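Side-chain contacts in phenylacetaldehyde dehydrogenase (Burkholderia cenocepacia, PDB 4O5H), which probably catalyses the NAD+-dependent oxidation of phenylacetaldehyde to phenylacetate, as a member of the aldehyde dehydrogenase family: residues Arg68-Ala73 and Ala246-Asp251; Gln137-Met142 and Pro197-Gly202; His271-Leu274 and Arg279-Leu282; Lys300-Val305 and Ala338-Ser343. All blocks are in the same frame, centred on the assembly; numbering follows the deposited sequence. Where two conformers were deposited one is given.

Interaction 1 of 4, residues Arg68-Ala73 and Ala246-Asp251; sequences RDVQQA and AALSRD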
loop_
_atom_site.group_PDB
_atom_site.type_symbol
_atom_site.label_atom_id
_atom_site.label_comp_id
_atom_site.label_asym_id
_atom_site.label_seq_id
_atom_site.Cartn_x
_atom_site.Cartn_y
_atom_site.Cartn_z
ATOM N N ARG A 68 1.024 -13.937 -24.127
ATOM C CA ARG A 68 2.370 -14.099 -24.713
ATOM C C ARG A 68 3.005 -12.740 -24.933
ATOM O O ARG A 68 4.165 -12.526 -24.617
ATOM C CB ARG A 68 2.324 -14.795 -26.088
ATOM C CG ARG A 68 1.809 -16.210 -26.092
ATOM C CD ARG A 68 1.627 -16.732 -27.530
ATOM N NE ARG A 68 0.425 -16.197 -28.164
ATOM C CZ ARG A 68 0.014 -16.500 -29.392
ATOM N NH1 ARG A 68 0.716 -17.324 -30.171
ATOM N NH2 ARG A 68 -1.109 -15.974 -29.858
ATOM N N ASP A 69 2.232 -11.819 -25.491
ATOM C CA ASP A 69 2.760 -10.489 -25.787
ATOM C C ASP A 69 3.077 -9.737 -24.484
ATOM O O ASP A 69 4.094 -9.039 -24.373
ATOM C CB ASP A 69 1.780 -9.683 -26.665
ATOM C CG ASP A 69 1.329 -10.468 -27.891
ATOM O OD1 ASP A 69 2.191 -10.827 -28.741
ATOM O OD2 ASP A 69 0.131 -10.766 -27.990
ATOM N N VAL A 70 2.205 -9.867 -23.518
ATOM C CA VAL A 70 2.409 -9.195 -22.215
ATOM C C VAL A 70 3.666 -9.743 -21.547
ATOM O O VAL A 70 4.472 -8.974 -21.054
ATOM C CB VAL A 70 1.212 -9.352 -21.288
ATOM C CG1 VAL A 70 1.528 -8.819 -19.891
ATOM C CG2 VAL A 70 0.011 -8.621 -21.848
ATOM N N GLN A 71 3.820 -11.059 -21.552
ATOM C CA GLN A 71 5.042 -11.682 -21.018
ATOM C C GLN A 71 6.308 -11.178 -21.703
ATOM O O GLN A 71 7.296 -10.943 -21.043
ATOM C CB GLN A 71 4.980 -13.188 -21.122
ATOM C CG GLN A 71 4.028 -13.766 -20.076
ATOM C CD GLN A 71 3.649 -15.184 -20.354
ATOM O OE1 GLN A 71 3.973 -15.755 -21.393
ATOM N NE2 GLN A 71 2.958 -15.774 -19.419
ATOM N N GLN A 72 6.268 -10.974 -23.012
ATOM C CA GLN A 72 7.433 -10.388 -23.724
ATOM C C GLN A 72 7.741 -8.973 -23.267
ATOM O O GLN A 72 8.897 -8.588 -23.150
ATOM C CB GLN A 72 7.254 -10.389 -25.234
ATOM C CG GLN A 72 7.203 -11.787 -25.777
ATOM C CD GLN A 72 8.534 -12.519 -25.713
ATOM O OE1 GLN A 72 9.621 -11.913 -25.620
ATOM N NE2 GLN A 72 8.458 -13.821 -25.682
ATOM N N ALA A 73 6.714 -8.170 -23.092
ATOM C CA ALA A 73 6.884 -6.801 -22.601
ATOM C C ALA A 73 7.489 -6.754 -21.186
ATOM O O ALA A 73 8.356 -5.926 -20.897
ATOM C CB ALA A 73 5.559 -6.048 -22.626
ATOM N N ALA A 246 -5.252 -8.572 -17.300
ATOM C CA ALA A 246 -5.205 -9.581 -16.285
ATOM C C ALA A 246 -3.852 -10.244 -16.295
ATOM O O ALA A 246 -3.271 -10.502 -15.237
ATOM C CB ALA A 246 -6.309 -10.609 -16.537
ATOM N N ALA A 247 -3.337 -10.519 -17.489
ATOM C CA ALA A 247 -2.048 -11.167 -17.597
ATOM C C ALA A 247 -0.919 -10.318 -16.994
ATOM O O ALA A 247 -0.003 -10.847 -16.351
ATOM C CB ALA A 247 -1.734 -11.465 -19.043
ATOM N N LEU A 248 -1.000 -9.013 -17.175
ATOM C CA LEU A 248 -0.014 -8.134 -16.590
ATOM C C LEU A 248 -0.068 -8.209 -15.056
ATOM O O LEU A 248 0.953 -8.386 -14.394
ATOM C CB LEU A 248 -0.250 -6.702 -17.073
ATOM C CG LEU A 248 0.726 -5.652 -16.541
ATOM C CD1 LEU A 248 2.180 -6.080 -16.795
ATOM C CD2 LEU A 248 0.408 -4.309 -17.193
ATOM N N SER A 249 -1.281 -8.146 -14.508
ATOM C CA SER A 249 -1.465 -8.193 -13.051
ATOM C C SER A 249 -0.941 -9.451 -12.379
ATOM O O SER A 249 -0.465 -9.386 -11.229
ATOM C CB SER A 249 -2.942 -7.969 -12.654
ATOM O OG SER A 249 -3.756 -9.097 -12.971
ATOM N N ARG A 250 -0.981 -10.592 -13.082
ATOM C CA ARG A 250 -0.568 -11.876 -12.523
ATOM C C ARG A 250 0.913 -12.194 -12.726
ATOM O O ARG A 250 1.400 -13.217 -12.240
ATOM C CB ARG A 250 -1.319 -13.027 -13.213
ATOM C CG ARG A 250 -2.808 -13.051 -13.127
ATOM C CD ARG A 250 -3.330 -14.420 -13.634
ATOM N NE ARG A 250 -2.935 -14.678 -15.041
ATOM C CZ ARG A 250 -3.671 -14.351 -16.112
ATOM N NH1 ARG A 250 -4.846 -13.760 -15.955
ATOM N NH2 ARG A 250 -3.237 -14.603 -17.339
ATOM N N ASP A 251 1.637 -11.371 -13.487
ATOM C CA ASP A 251 2.996 -11.717 -13.821
ATOM C C ASP A 251 3.862 -11.566 -12.575
ATOM O O ASP A 251 3.903 -10.504 -11.997
ATOM C CB ASP A 251 3.522 -10.868 -14.976
ATOM C CG ASP A 251 4.748 -11.465 -15.626
ATOM O OD1 ASP A 251 5.721 -11.764 -14.930
ATOM O OD2 ASP A 251 4.748 -11.640 -16.878
HETATM O O HOH W 1 1.168 -13.845 -17.302
#
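The Gln-71 amide and the Asp-251 carboxylate stand almost perpendicular, with their planes 89° apart, and what joins the two side chains is an approach of Gln-71 CG to Asp-251 OD2 at 3.9 Å. They border a helix-to-helix contact in what is, by family, the Rossmann-like domain that probably binds NAD, where helix 67-82 lies beside the C-terminal end of helix 241-250. The carboxylate spends its charge elsewhere, since OD2 forms a salt bridge with Arg-253. A third flat group, the Arg-250 guanidinium, carries Ala-246 O and Ala-247 CA over one face, both displaced toward its rim, while its NH2 reaches Glu-67 on the facing helix in a salt bridge. Between the helices the packing is apolar. With Val-70 CG1 anti to the backbone N (chi1 172°), the methyl is carried over the backbone of the other helix, 3.7 Å from Leu-248 CA, and also lies 3.9 Å from Leu-248 CB. Val-70 CB faces Ala-247 CB at 4.3 Å. Val-206 of strand 204-208 touches Leu-248 and Ala-73, so the contact rests on the sheet. One water lies between the helices, bonded only weakly to Gln-71 NE2 and to Ala-247 O. The last turn of helix 241-250 is tied on itself, with Ala-246 O accepting both Arg-250 N and, at 2.7 Å, Ser-249 OG.

Interaction 2 of 4, residues Gln137-Met142 and Pro197-Gly202; sequences QCFRYM and PALATG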
loop_
_atom_site.group_PDB
_atom_site.type_symbol
_atom_site.label_atom_id
_atom_site.label_comp_id
_atom_site.label_asym_id
_atom_site.label_seq_id
_atom_site.Cartn_x
_atom_site.Cartn_y
_atom_site.Cartn_z
ATOM N N GLN A 137 3.232 18.764 -18.037
ATOM C CA GLN A 137 3.687 19.280 -16.764
ATOM C C GLN A 137 3.975 18.167 -15.764
ATOM O O GLN A 137 4.829 18.333 -14.917
ATOM C CB GLN A 137 2.691 20.287 -16.138
ATOM C CG GLN A 137 2.574 21.575 -16.912
ATOM C CD GLN A 137 3.745 22.539 -16.697
ATOM O OE1 GLN A 137 4.796 22.188 -16.148
ATOM N NE2 GLN A 137 3.581 23.741 -17.202
ATOM N N CYS A 138 3.239 17.053 -15.838
ATOM C CA CYS A 138 3.496 15.941 -14.947
ATOM C C CYS A 138 4.901 15.397 -15.185
ATOM O O CYS A 138 5.652 15.211 -14.251
ATOM C CB CYS A 138 2.487 14.821 -15.146
ATOM S SG CYS A 138 2.684 13.477 -13.952
ATOM N N PHE A 139 5.283 15.177 -16.459
ATOM C CA PHE A 139 6.650 14.776 -16.749
ATOM C C PHE A 139 7.682 15.808 -16.285
ATOM O O PHE A 139 8.719 15.446 -15.768
ATOM C CB PHE A 139 6.839 14.466 -18.237
ATOM C CG PHE A 139 6.275 13.114 -18.655
ATOM C CD1 PHE A 139 6.926 11.948 -18.271
ATOM C CD2 PHE A 139 5.086 13.032 -19.364
ATOM C CE1 PHE A 139 6.407 10.705 -18.611
ATOM C CE2 PHE A 139 4.558 11.782 -19.733
ATOM C CZ PHE A 139 5.218 10.622 -19.341
ATOM N N ARG A 140 7.393 17.092 -16.470
ATOM C CA ARG A 140 8.355 18.134 -16.065
ATOM C C ARG A 140 8.501 18.182 -14.527
ATOM O O ARG A 140 9.629 18.212 -13.989
ATOM C CB ARG A 140 7.938 19.520 -16.611
ATOM C CG ARG A 140 8.932 20.626 -16.242
ATOM C CD ARG A 140 8.672 21.886 -17.024
ATOM N NE ARG A 140 8.842 21.695 -18.448
ATOM C CZ ARG A 140 7.885 21.856 -19.361
ATOM N NH1 ARG A 140 6.654 22.209 -19.034
ATOM N NH2 ARG A 140 8.153 21.658 -20.657
ATOM N N TYR A 141 7.355 18.193 -13.830
ATOM C CA TYR A 141 7.351 18.237 -12.354
ATOM C C TYR A 141 8.143 17.042 -11.797
ATOM O O TYR A 141 9.068 17.199 -10.977
ATOM C CB TYR A 141 5.927 18.274 -11.833
ATOM C CG TYR A 141 5.798 18.128 -10.330
ATOM C CD1 TYR A 141 5.913 19.210 -9.501
ATOM C CD2 TYR A 141 5.653 16.870 -9.749
ATOM C CE1 TYR A 141 5.833 19.068 -8.123
ATOM C CE2 TYR A 141 5.600 16.711 -8.374
ATOM C CZ TYR A 141 5.670 17.827 -7.569
ATOM O OH TYR A 141 5.625 17.667 -6.186
ATOM N N MET A 142 7.832 15.834 -12.287
ATOM C CA MET A 142 8.512 14.636 -11.798
ATOM C C MET A 142 9.988 14.572 -12.196
ATOM O O MET A 142 10.796 14.022 -11.472
ATOM C CB MET A 142 7.755 13.376 -12.276
ATOM C CG MET A 142 6.313 13.273 -11.754
ATOM S SD MET A 142 6.255 13.096 -9.964
ATOM C CE MET A 142 4.521 13.457 -9.694
ATOM N N PRO A 197 6.346 9.150 -12.571
ATOM C CA PRO A 197 7.029 8.866 -11.318
ATOM C C PRO A 197 7.932 7.663 -11.421
ATOM O O PRO A 197 8.947 7.592 -10.723
ATOM C CB PRO A 197 5.896 8.588 -10.324
ATOM C CG PRO A 197 4.638 9.001 -10.977
ATOM C CD PRO A 197 4.887 9.118 -12.452
ATOM N N ALA A 198 7.570 6.722 -12.272
ATOM C CA ALA A 198 8.417 5.562 -12.554
ATOM C C ALA A 198 9.736 5.947 -13.174
ATOM O O ALA A 198 10.793 5.515 -12.727
ATOM C CB ALA A 198 7.685 4.597 -13.461
ATOM N N LEU A 199 9.705 6.807 -14.166
ATOM C CA LEU A 199 10.914 7.258 -14.781
ATOM C C LEU A 199 11.797 8.052 -13.834
ATOM O O LEU A 199 13.031 7.898 -13.835
ATOM C CB LEU A 199 10.600 8.068 -16.025
ATOM C CG LEU A 199 9.784 7.348 -17.113
ATOM C CD1 LEU A 199 9.536 8.255 -18.293
ATOM C CD2 LEU A 199 10.511 6.112 -17.593
ATOM N N ALA A 200 11.175 8.895 -13.029
ATOM C CA ALA A 200 11.921 9.754 -12.100
ATOM C C ALA A 200 12.676 8.940 -11.067
ATOM O O ALA A 200 13.755 9.312 -10.688
ATOM C CB ALA A 200 10.949 10.700 -11.389
ATOM N N THR A 201 12.087 7.819 -10.623
ATOM C CA THR A 201 12.695 6.980 -9.616
ATOM C C THR A 201 13.619 5.891 -10.167
ATOM O O THR A 201 14.313 5.196 -9.383
ATOM C CB THR A 201 11.633 6.277 -8.753
ATOM O OG1 THR A 201 10.724 5.556 -9.589
ATOM C CG2 THR A 201 10.859 7.295 -7.967
ATOM N N GLY A 202 13.615 5.690 -11.470
ATOM C CA GLY A 202 14.490 4.656 -12.057
ATOM C C GLY A 202 13.795 3.322 -12.277
ATOM O O GLY A 202 14.441 2.327 -12.579
#
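This is close apolar packing of two nearly parallel helices, 124-145 and 187-201, buried within the subunit between helix 91-107 and helix 493-499. The axes of the short segments approach to 9.4 Å and cross at -24°, and three side-chain pairs fill the interface. Met-142 and Ala-200 hold the backbones nearest: Met-142 CB lies 4.3 Å from Ala-200 CB, and the same alanine methyl sits only 3.3 Å from Met-142 O, a tight fit that the small side chain permits. One turn earlier on the second helix, Met-142 CG lies alongside the N-CD side of the Pro-197 ring, 4.2 Å from Pro-197 N and 4.4 Å from its CD. Proline has no N-H to give to the preceding turn, and helix 187-201 is kinked there. On a different flank Phe-139 reaches Leu-199. Its CG lies anti to the carbonyl carbon (chi1 -77°), which swings the ring toward the neighbouring helix until CE1 is 4.0 Å from Leu-199 CD1; the methyl comes in at the ring edge, near its plane, rather than over a face. Leu-101 and Ile-105 also touch this phenyl group, and Val-496 and Ile-497 cover the side of Met-142, Pro-197 and Ala-200. Just past the interface Gly-202, with phi at 96°, ends helix 187-201 in a Schellman motif. Apart from the Met-142 carbonyl oxygen against the Ala-200 methyl, the touching is mostly between carbon surfaces, so shape matching and exclusion of water, rather than polar pairing, probably hold the two helices together here.

Interaction 3 of 4, residues His271-Leu274 and Arg279-Leu282; sequences HAAL and RMSL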
loop_
_atom_site.group_PDB
_atom_site.type_symbol
_atom_site.label_atom_id
_atom_site.label_comp_id
_atom_site.label_asym_id
_atom_site.label_seq_id
_atom_site.Cartn_x
_atom_site.Cartn_y
_atom_site.Cartn_z
ATOM N N HIS A 271 -6.042 -9.011 -5.893
ATOM C CA HIS A 271 -5.913 -10.405 -5.495
ATOM C C HIS A 271 -4.831 -11.118 -6.339
ATOM O O HIS A 271 -4.026 -11.875 -5.815
ATOM C CB HIS A 271 -7.243 -11.187 -5.634
ATOM C CG HIS A 271 -8.293 -10.829 -4.631
ATOM N ND1 HIS A 271 -8.159 -11.072 -3.278
ATOM C CD2 HIS A 271 -9.512 -10.261 -4.785
ATOM C CE1 HIS A 271 -9.223 -10.630 -2.641
ATOM N NE2 HIS A 271 -10.072 -10.152 -3.535
ATOM N N ALA A 272 -4.752 -10.797 -7.625
ATOM C CA ALA A 272 -3.688 -11.337 -8.468
ATOM C C ALA A 272 -2.324 -10.843 -7.969
ATOM O O ALA A 272 -1.361 -11.622 -7.879
ATOM C CB ALA A 272 -3.903 -10.944 -9.927
ATOM N N ALA A 273 -2.230 -9.560 -7.675
ATOM C CA ALA A 273 -0.987 -8.986 -7.181
ATOM C C ALA A 273 -0.533 -9.645 -5.875
ATOM O O ALA A 273 0.645 -10.013 -5.719
ATOM C CB ALA A 273 -1.158 -7.494 -6.957
ATOM N N LEU A 274 -1.468 -9.779 -4.948
ATOM C CA LEU A 274 -1.146 -10.312 -3.648
ATOM C C LEU A 274 -0.538 -11.700 -3.722
ATOM O O LEU A 274 0.326 -12.035 -2.922
ATOM C CB LEU A 274 -2.373 -10.419 -2.786
ATOM C CG LEU A 274 -2.505 -9.455 -1.651
ATOM C CD1 LEU A 274 -3.723 -9.896 -0.854
ATOM C CD2 LEU A 274 -1.257 -9.477 -0.727
ATOM N N ARG A 279 3.497 -5.137 -4.967
ATOM C CA ARG A 279 3.018 -3.966 -4.307
ATOM C C ARG A 279 1.908 -3.404 -5.154
ATOM O O ARG A 279 1.893 -3.601 -6.360
ATOM C CB ARG A 279 4.110 -2.893 -4.176
ATOM C CG ARG A 279 5.193 -3.229 -3.157
ATOM C CD ARG A 279 6.265 -4.187 -3.613
ATOM N NE ARG A 279 7.199 -4.310 -2.478
ATOM C CZ ARG A 279 7.352 -5.380 -1.693
ATOM N NH1 ARG A 279 6.699 -6.540 -1.912
ATOM N NH2 ARG A 279 8.168 -5.259 -0.626
ATOM N N MET A 280 0.988 -2.680 -4.549
ATOM C CA MET A 280 -0.133 -2.190 -5.320
ATOM C C MET A 280 -0.594 -0.810 -4.929
ATOM O O MET A 280 -0.526 -0.410 -3.782
ATOM C CB MET A 280 -1.276 -3.229 -5.299
ATOM C CG MET A 280 -1.985 -3.381 -4.003
ATOM S SD MET A 280 -2.895 -4.974 -3.873
ATOM C CE MET A 280 -1.741 -5.925 -2.962
ATOM N N SER A 281 -0.989 -0.049 -5.950
ATOM C CA SER A 281 -1.611 1.245 -5.793
ATOM C C SER A 281 -2.915 1.175 -6.562
ATOM O O SER A 281 -2.904 0.758 -7.746
ATOM C CB SER A 281 -0.681 2.332 -6.384
ATOM O OG SER A 281 -1.295 3.592 -6.321
ATOM N N LEU A 282 -4.027 1.558 -5.924
ATOM C CA LEU A 282 -5.359 1.369 -6.494
ATOM C C LEU A 282 -6.211 2.612 -6.344
ATOM O O LEU A 282 -6.497 3.046 -5.229
ATOM C CB LEU A 282 -6.070 0.185 -5.820
ATOM C CG LEU A 282 -5.352 -1.155 -5.770
ATOM C CD1 LEU A 282 -6.118 -2.131 -4.893
ATOM C CD2 LEU A 282 -5.152 -1.762 -7.165
#
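Met-280 spans from a strand to Leu-274 and Ala-273 on the helix before it, and its path can be traced atom by atom. CB leaves strand 279-283 toward helix 263-275. CG then takes the crowded position between the backbone N and the carbonyl carbon (chi1 71°), and the chain runs on, extended, to SD, which lies 4.4 Å from Ala-273 CB. At SD the chain bends (chi3 98°), and this turn delivers the terminal methyl to the helix. CE is the atom that meets the leucine: it lies 3.8 Å from Leu-274 CG and 4.2 Å from Leu-274 CD2, so it settles against the branch point, and at 4.3 Å from Ala-273 CB it is about as near that methyl as the sulfur is. Leu-274 itself departs from a staggered rotamer (chi1 -108°). The contact belongs to the beta-alpha-beta unit made of strand 256-260, helix 263-275 and strand 279-283, and folds the helix back on the strand that follows it. Ile-257 of the first strand touches both Ala-273 and Met-280, and Phe-488 covers Met-280 from strand 487-488. The helix also borders the dimer interface, where Leu-274 packs on Gly-270 of the second subunit. With three buried residues meeting through aliphatic carbon and a flexible thioether arm, this contact probably contributes dispersion and burial, with little directional constraint.

Interaction 4 of 4, residues Lys300-Val305 and Ala338-Ser343; sequences KAAQGV and AKIAAS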
loop_
_atom_site.group_PDB
_atom_site.type_symbol
_atom_site.label_atom_id
_atom_site.label_comp_id
_atom_site.label_asym_id
_atom_site.label_seq_id
_atom_site.Cartn_x
_atom_site.Cartn_y
_atom_site.Cartn_z
ATOM N N LYS A 300 -22.782 31.412 -8.544
ATOM C CA LYS A 300 -21.483 30.755 -8.389
ATOM C C LYS A 300 -21.650 29.309 -7.964
ATOM O O LYS A 300 -20.929 28.399 -8.458
ATOM C CB LYS A 300 -20.622 31.460 -7.321
ATOM C CG LYS A 300 -19.393 30.641 -6.819
ATOM C CD LYS A 300 -17.997 31.086 -7.265
ATOM C CE LYS A 300 -16.886 30.661 -6.296
ATOM N NZ LYS A 300 -16.877 31.354 -4.978
ATOM N N ALA A 301 -22.544 29.081 -7.023
ATOM C CA ALA A 301 -22.753 27.722 -6.517
ATOM C C ALA A 301 -23.343 26.844 -7.601
ATOM O O ALA A 301 -22.889 25.702 -7.797
ATOM C CB ALA A 301 -23.642 27.729 -5.288
ATOM N N ALA A 302 -24.297 27.369 -8.354
ATOM C CA ALA A 302 -24.935 26.573 -9.383
ATOM C C ALA A 302 -23.932 26.234 -10.488
ATOM O O ALA A 302 -23.919 25.124 -10.995
ATOM C CB ALA A 302 -26.133 27.291 -9.976
ATOM N N GLN A 303 -23.106 27.194 -10.863
ATOM C CA GLN A 303 -22.113 26.944 -11.895
ATOM C C GLN A 303 -21.119 25.896 -11.381
ATOM O O GLN A 303 -20.698 25.039 -12.121
ATOM C CB GLN A 303 -21.415 28.250 -12.282
ATOM C CG GLN A 303 -20.548 28.145 -13.510
ATOM C CD GLN A 303 -21.375 27.899 -14.760
ATOM O OE1 GLN A 303 -22.276 28.672 -15.079
ATOM N NE2 GLN A 303 -21.127 26.790 -15.425
ATOM N N GLY A 304 -20.775 25.975 -10.102
ATOM C CA GLY A 304 -19.886 25.024 -9.459
ATOM C C GLY A 304 -20.426 23.611 -9.395
ATOM O O GLY A 304 -19.713 22.663 -9.728
ATOM N N VAL A 305 -21.682 23.474 -9.052
ATOM C CA VAL A 305 -22.368 22.182 -9.019
ATOM C C VAL A 305 -22.465 21.594 -10.428
ATOM O O VAL A 305 -22.132 20.428 -10.636
ATOM C CB VAL A 305 -23.792 22.329 -8.421
ATOM C CG1 VAL A 305 -24.645 21.080 -8.657
ATOM C CG2 VAL A 305 -23.724 22.641 -6.931
ATOM N N ALA A 338 -30.255 23.152 -13.469
ATOM C CA ALA A 338 -31.039 22.603 -14.583
ATOM C C ALA A 338 -30.964 23.479 -15.838
ATOM O O ALA A 338 -30.884 22.956 -16.963
ATOM C CB ALA A 338 -32.477 22.439 -14.163
ATOM N N LYS A 339 -31.042 24.806 -15.671
ATOM C CA LYS A 339 -30.939 25.728 -16.821
ATOM C C LYS A 339 -29.564 25.567 -17.469
ATOM O O LYS A 339 -29.458 25.527 -18.683
ATOM C CB LYS A 339 -31.194 27.196 -16.426
ATOM N N ILE A 340 -28.511 25.462 -16.650
ATOM C CA ILE A 340 -27.154 25.274 -17.164
ATOM C C ILE A 340 -27.077 23.955 -17.941
ATOM O O ILE A 340 -26.594 23.923 -19.062
ATOM C CB ILE A 340 -26.091 25.325 -16.041
ATOM C CG1 ILE A 340 -25.995 26.752 -15.499
ATOM C CG2 ILE A 340 -24.713 24.869 -16.549
ATOM C CD1 ILE A 340 -25.393 26.883 -14.105
ATOM N N ALA A 341 -27.568 22.878 -17.340
ATOM C CA ALA A 341 -27.551 21.586 -17.980
ATOM C C ALA A 341 -28.206 21.589 -19.369
ATOM O O ALA A 341 -27.654 21.053 -20.341
ATOM C CB ALA A 341 -28.237 20.568 -17.086
ATOM N N ALA A 342 -29.399 22.168 -19.444
ATOM C CA ALA A 342 -30.173 22.205 -20.690
ATOM C C ALA A 342 -29.526 23.115 -21.704
ATOM O O ALA A 342 -29.733 22.934 -22.897
ATOM C CB ALA A 342 -31.610 22.661 -20.438
ATOM N N SER A 343 -28.715 24.065 -21.254
ATOM C CA SER A 343 -28.032 24.962 -22.193
ATOM C C SER A 343 -26.725 24.385 -22.788
ATOM O O SER A 343 -26.175 24.966 -23.714
ATOM C CB SER A 343 -27.730 26.294 -21.512
ATOM O OG SER A 343 -26.579 26.148 -20.638
#
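Ile-340 points its ethyl arm straight at Ala-302 and Gln-303, and CD1 makes the closest touches. CG1 is anti to the carbonyl carbon (chi1 -69°) and the arm continues extended (chi2 159°), which carries CD1 out from its own helix toward the other. There it lies 4.2 Å from Ala-302 CB and 3.9 Å from Ala-302 O. Gln-303 closes in from another direction, crossing the isoleucine at about a right angle. Its CG starts anti to the backbone N (chi1 -170°), then the chain folds at chi2, and the bend brings the amide beside the methyl, with OE1 3.7 Å and CD 4.2 Å from Ile-340 CD1. The other end of that amide is engaged within its own helix, where NE2 is hydrogen-bonded to Asn-307 OD1; this bond should fix which way the amide is turned and so leaves OE1 beside the methyl. Helices 298-310 and 330-343 meet here in the part of the aldehyde dehydrogenase fold built on the seven-stranded sheet, generally the catalytic domain of this family. Val-305 and Ala-301 rest on strand 288-292, while Ala-338 and Ala-341 reach Ala-384 of strand 381-384. Ala-306 also touches Ile-340, one turn beyond Ala-302. The Ser-343 hydroxyl turns back on its own backbone, and OG donates to Ile-340 O at 2.7 Å.

In the fold
Interactions 1 and 3 adjoin: their centres are 15 Å apart, and the Ala-272 methyl bridges them, its CB lying 3.6 Å from Ser-249 OG and 4.0 Å from Arg-250 CG. Helix 241-250 thus touches helix 67-82 in one contact and helix 263-275 beside the other, and the latter helix borders the second subunit. Interaction 2 stands apart, about 9 Å from interaction 3 and about 12 Å from interaction 1 at the nearest atoms. Interaction 4, on the other side of the chain's centre, is 37 to 45 Å from the others, centre to centre. In aldehyde dehydrogenases the active site generally lies between the two sheet domains; interactions 1 and 3 lie with the first sheet, interaction 4 with the second.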